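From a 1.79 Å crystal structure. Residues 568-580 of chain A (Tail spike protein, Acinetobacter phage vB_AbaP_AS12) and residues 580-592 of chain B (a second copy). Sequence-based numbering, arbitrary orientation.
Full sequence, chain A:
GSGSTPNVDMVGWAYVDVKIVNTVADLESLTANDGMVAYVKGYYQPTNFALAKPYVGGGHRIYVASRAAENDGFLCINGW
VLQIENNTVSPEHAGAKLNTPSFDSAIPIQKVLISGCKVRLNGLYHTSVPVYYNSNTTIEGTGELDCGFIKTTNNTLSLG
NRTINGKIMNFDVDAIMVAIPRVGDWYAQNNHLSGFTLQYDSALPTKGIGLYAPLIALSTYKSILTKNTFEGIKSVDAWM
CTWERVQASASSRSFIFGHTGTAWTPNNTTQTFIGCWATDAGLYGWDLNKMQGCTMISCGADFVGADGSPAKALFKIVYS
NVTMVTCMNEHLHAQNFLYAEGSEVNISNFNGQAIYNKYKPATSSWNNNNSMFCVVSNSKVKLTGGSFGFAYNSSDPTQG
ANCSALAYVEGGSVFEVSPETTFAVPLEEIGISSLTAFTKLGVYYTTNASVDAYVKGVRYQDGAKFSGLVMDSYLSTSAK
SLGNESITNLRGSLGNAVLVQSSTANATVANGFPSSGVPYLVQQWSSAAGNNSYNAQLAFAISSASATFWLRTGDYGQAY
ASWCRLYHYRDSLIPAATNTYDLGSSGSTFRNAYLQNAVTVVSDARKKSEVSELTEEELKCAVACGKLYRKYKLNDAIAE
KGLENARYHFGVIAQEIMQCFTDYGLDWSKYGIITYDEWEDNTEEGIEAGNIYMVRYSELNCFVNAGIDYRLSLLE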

# COMPACT_ATOMS: atom_id res chain seq x y z
N HIS A 568 54.96 3.65 25.11
CA HIS A 568 54.70 2.21 25.10
C HIS A 568 56.02 1.46 25.06
O HIS A 568 57.09 2.05 24.87
N TYR A 569 55.95 0.13 25.22
CA TYR A 569 57.15 -0.63 25.55
C TYR A 569 58.03 -0.95 24.34
O TYR A 569 59.12 -1.50 24.53
N ARG A 570 57.63 -0.55 23.15
CA ARG A 570 58.43 -0.76 21.95
C ARG A 570 58.98 0.56 21.42
O ARG A 570 59.26 0.70 20.23
N ASP A 571 59.14 1.55 22.31
CA ASP A 571 59.67 2.86 21.94
C ASP A 571 60.44 3.44 23.13
O ASP A 571 60.18 3.10 24.28
N SER A 572 61.43 4.28 22.82
CA SER A 572 62.03 5.12 23.84
C SER A 572 60.98 6.12 24.34
O SER A 572 59.92 6.30 23.74
N LEU A 573 61.29 6.78 25.44
CA LEU A 573 60.41 7.80 26.02
C LEU A 573 61.09 9.15 25.84
O LEU A 573 61.92 9.55 26.66
N ILE A 574 60.72 9.86 24.78
CA ILE A 574 61.31 11.15 24.44
C ILE A 574 60.28 12.23 24.77
O ILE A 574 59.25 12.31 24.10
N PRO A 575 60.52 13.08 25.77
CA PRO A 575 59.52 14.09 26.14
C PRO A 575 59.31 15.12 25.05
O PRO A 575 60.19 15.41 24.24
N ALA A 576 58.12 15.74 25.09
CA ALA A 576 57.76 16.77 24.12
C ALA A 576 58.62 18.01 24.23
O ALA A 576 58.71 18.77 23.25
N ALA A 577 59.22 18.26 25.39
CA ALA A 577 60.12 19.39 25.59
C ALA A 577 61.18 18.97 26.59
O ALA A 577 60.90 18.20 27.51
N THR A 578 62.40 19.50 26.42
CA THR A 578 63.51 19.14 27.28
C THR A 578 63.39 19.82 28.65
O THR A 578 62.77 20.88 28.79
N ASN A 579 63.97 19.18 29.66
CA ASN A 579 64.14 19.79 30.99
C ASN A 579 62.81 20.33 31.52
O ASN A 579 62.74 21.40 32.14
N THR A 580 61.75 19.56 31.31
CA THR A 580 60.40 19.97 31.66
C THR A 580 59.67 18.92 32.49
O THR A 580 59.05 19.28 33.50
N THR B 580 67.81 -1.53 24.63
CA THR B 580 67.37 -1.06 23.32
C THR B 580 66.76 0.33 23.35
O THR B 580 67.05 1.15 22.47
N TYR B 581 65.91 0.63 24.34
CA TYR B 581 65.16 1.87 24.39
C TYR B 581 65.70 2.76 25.51
O TYR B 581 66.23 2.27 26.51
N ASP B 582 65.54 4.06 25.33
CA ASP B 582 66.11 5.05 26.23
C ASP B 582 65.01 5.78 26.99
O ASP B 582 63.88 5.90 26.53
N LEU B 583 65.38 6.30 28.16
CA LEU B 583 64.61 7.32 28.86
C LEU B 583 65.21 8.67 28.47
O LEU B 583 66.30 9.02 28.92
N GLY B 584 64.51 9.41 27.63
CA GLY B 584 64.99 10.69 27.16
C GLY B 584 65.99 10.57 26.02
O GLY B 584 66.28 9.50 25.51
N SER B 585 66.50 11.74 25.62
CA SER B 585 67.58 11.86 24.64
C SER B 585 68.45 13.04 25.04
O SER B 585 68.06 13.87 25.87
N SER B 586 69.64 13.13 24.44
CA SER B 586 70.55 14.22 24.79
C SER B 586 69.89 15.57 24.56
O SER B 586 70.10 16.51 25.35
N GLY B 587 69.08 15.69 23.51
CA GLY B 587 68.37 16.92 23.21
C GLY B 587 67.00 17.06 23.86
O GLY B 587 66.41 18.14 23.82
N SER B 588 66.47 16.00 24.45
CA SER B 588 65.18 16.07 25.13
C SER B 588 65.27 15.26 26.42
O SER B 588 64.94 14.07 26.46
N THR B 589 65.71 15.93 27.48
CA THR B 589 65.97 15.29 28.75
C THR B 589 64.69 15.25 29.59
O THR B 589 63.77 16.04 29.41
N PHE B 590 64.67 14.32 30.54
CA PHE B 590 63.78 14.46 31.68
C PHE B 590 64.46 15.37 32.70
O PHE B 590 65.67 15.32 32.89
N ARG B 591 63.66 16.22 33.34
CA ARG B 591 64.19 17.25 34.23
C ARG B 591 64.81 16.64 35.48
O ARG B 591 65.99 16.86 35.77
N ASN B 592 64.01 15.89 36.24
CA ASN B 592 64.46 15.22 37.45
C ASN B 592 63.93 13.79 37.44
O ASN B 592 62.97 13.48 36.73

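What does Y581(B), the residue with the most surface covered in this contact, pack against? Its CA-to-CB bond points toward chain A, and with chi1 at -57° (m) the ring lies against the backbone of the turn from H568(A) to D571(A). D571(A) N sits over one face of the ring, and R570(A) O comes within 3.3 Å of Y581(B) CE1. R570(A), chi1 t, adds aliphatic carbon, its CG lying 3.5 Å from Y581(B) OH. A water links the same two residues: it donates to R570(A) O at 3.3 Å and is hydrogen-bonded to Y581(B) OH at 2.7 Å.

How do the chains continue beyond the tyrosine? S572(A), chi1 m, turns its hydroxyl to the neighbouring backbone, so that D582(B) N donates to S572(A) OG at 2.9 Å in a nearly straight bond. A single beta bridge follows, with L573(A) N donating to D582(B) O at 2.9 Å and G584(B) N to L573(A) O at 2.8 Å. Beside it, the leucines, both chi1 m, meet through L573(A) CD1 and L583(B) CD2 at 4.1 Å. I574(A), m at both chi angles, reaches across with CD1 to 3.2 Å from G584(B) O.

What does P575(A) rest on? Its CB points toward chain B, and its CG lies 3.8 Å from the centroid of the F590(B) ring, almost on the ring normal, a CH-pi contact over the face. F590(B) starts out away from chain A, yet its m rotamer brings the ring back, and its CZ also packs against L573(A) CB at 4.1 Å. The proline has a polar tie as well: S588(B), chi1 t, donates from OG to P575(A) O at 2.7 Å.

How is the far end fastened, where R591(B) covers the second-largest area? T578(A), chi1 t, accepts from T589(B) N through OG1 at 2.9 Å. N579(A) N then donates to T589(B) O at 3.2 Å and, weakly, to T589(B) OG1 at 3.2 Å. A second water donates to A577(A) O and T589(B) O, each at 2.7 Å, and accepts from T580(A) N at 3.0 Å, joining three backbone groups. The CA-to-CB bond of R591(B) points toward chain A, and chi1 and chi2 are both t; its CG lies 3.3 Å from N579(A) OD1, and T580(A) O sits over one face of the guanidinium, 3.6 Å from R591(B) CZ. The arginine thus covers chain A by packing along its length.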

# COMPACT_ATOMS: atom_id res chain seq x y z
CB HIS A 568 53.83 1.81 23.92
CG HIS A 568 54.46 2.10 22.60
ND1 HIS A 568 55.35 1.24 21.99
CD2 HIS A 568 54.35 3.17 21.77
CE1 HIS A 568 55.75 1.75 20.84
NE2 HIS A 568 55.16 2.93 20.69
CB TYR A 569 56.79 -1.93 26.30
CG TYR A 569 56.44 -3.19 25.52
CD1 TYR A 569 55.85 -3.15 24.26
CD2 TYR A 569 56.67 -4.43 26.09
CE1 TYR A 569 55.52 -4.32 23.58
CE2 TYR A 569 56.34 -5.60 25.42
CZ TYR A 569 55.77 -5.53 24.17
OH TYR A 569 55.46 -6.69 23.52
CB ARG A 570 57.57 -1.50 20.92
CG ARG A 570 58.27 -2.04 19.73
CD ARG A 570 57.34 -2.97 18.92
NE ARG A 570 56.70 -4.03 19.70
CZ ARG A 570 57.24 -5.22 19.97
NH1 ARG A 570 58.47 -5.51 19.58
NH2 ARG A 570 56.55 -6.11 20.65
CB ASP A 571 58.51 3.79 21.52
CG ASP A 571 58.98 5.05 20.78
OD1 ASP A 571 60.16 5.14 20.38
OD2 ASP A 571 58.12 5.94 20.56
CB SER A 572 63.25 5.84 23.28
OG SER A 572 64.27 4.93 22.87
CB LEU A 573 60.12 7.51 27.49
CG LEU A 573 59.27 6.27 27.81
CD1 LEU A 573 60.07 5.00 27.67
CD2 LEU A 573 58.73 6.39 29.24
CB ILE A 574 61.73 11.22 22.96
CG1 ILE A 574 62.57 10.00 22.57
CG2 ILE A 574 62.52 12.51 22.69
CD1 ILE A 574 63.81 9.79 23.44
CB PRO A 575 60.12 14.75 27.39
CG PRO A 575 61.22 13.93 27.82
CD PRO A 575 61.68 13.09 26.67
CB ALA A 576 56.29 17.15 24.29
CB ALA A 577 59.38 20.64 26.08
CB THR A 578 64.84 19.52 26.62
OG1 THR A 578 65.91 18.83 27.27
CG2 THR A 578 65.09 21.04 26.65
CB ASN A 579 65.19 20.89 30.93
CG ASN A 579 65.62 21.35 32.30
OD1 ASN A 579 65.56 20.59 33.27
ND2 ASN A 579 66.08 22.60 32.39
CB THR A 580 59.61 20.27 30.35
OG1 THR A 580 60.25 21.36 29.66
CG2 THR A 580 58.17 20.66 30.64
CB THR B 580 66.35 -2.06 22.75
OG1 THR B 580 66.98 -3.33 22.57
CG2 THR B 580 65.79 -1.58 21.41
CB TYR B 581 63.68 1.59 24.61
CG TYR B 581 63.13 0.69 23.53
CD1 TYR B 581 62.91 1.18 22.25
CD2 TYR B 581 62.87 -0.66 23.78
CE1 TYR B 581 62.42 0.35 21.24
CE2 TYR B 581 62.38 -1.49 22.78
CZ TYR B 581 62.16 -0.98 21.51
OH TYR B 581 61.67 -1.78 20.51
CB ASP B 582 66.92 6.10 25.47
CG ASP B 582 68.19 5.55 24.85
OD1 ASP B 582 68.74 4.55 25.36
OD2 ASP B 582 68.66 6.16 23.85
CB LEU B 583 64.66 7.10 30.37
CG LEU B 583 64.01 5.82 30.88
CD1 LEU B 583 64.47 5.52 32.30
CD2 LEU B 583 62.48 5.92 30.81
CB SER B 585 67.05 12.06 23.22
OG SER B 585 66.38 13.31 23.10
CB SER B 586 71.86 14.11 23.99
OG SER B 586 71.64 14.34 22.61
CB SER B 588 64.06 15.60 24.21
OG SER B 588 62.80 15.91 24.80
CB THR B 589 67.04 16.04 29.54
OG1 THR B 589 66.55 17.35 29.87
CG2 THR B 589 68.35 16.17 28.75
CB PHE B 590 63.46 13.11 32.31
CG PHE B 590 62.49 12.30 31.49
CD1 PHE B 590 61.13 12.55 31.56
CD2 PHE B 590 62.94 11.31 30.64
CE1 PHE B 590 60.23 11.80 30.79
CE2 PHE B 590 62.05 10.56 29.87
CZ PHE B 590 60.69 10.81 29.94
CB ARG B 591 63.07 18.24 34.59
CG ARG B 591 63.51 19.32 35.59
CD ARG B 591 62.37 20.24 35.91
NE ARG B 591 61.23 19.53 36.49
CZ ARG B 591 60.09 20.13 36.82
NH1 ARG B 591 59.95 21.44 36.64
NH2 ARG B 591 59.10 19.42 37.34
CB ASN B 592 63.96 15.92 38.72
CG ASN B 592 64.80 17.13 39.09
OD1 ASN B 592 66.00 17.03 39.27
ND2 ASN B 592 64.15 18.29 39.20
O HOH W 1 61.11 -0.83 18.02
O HOH W 2 61.32 16.99 29.88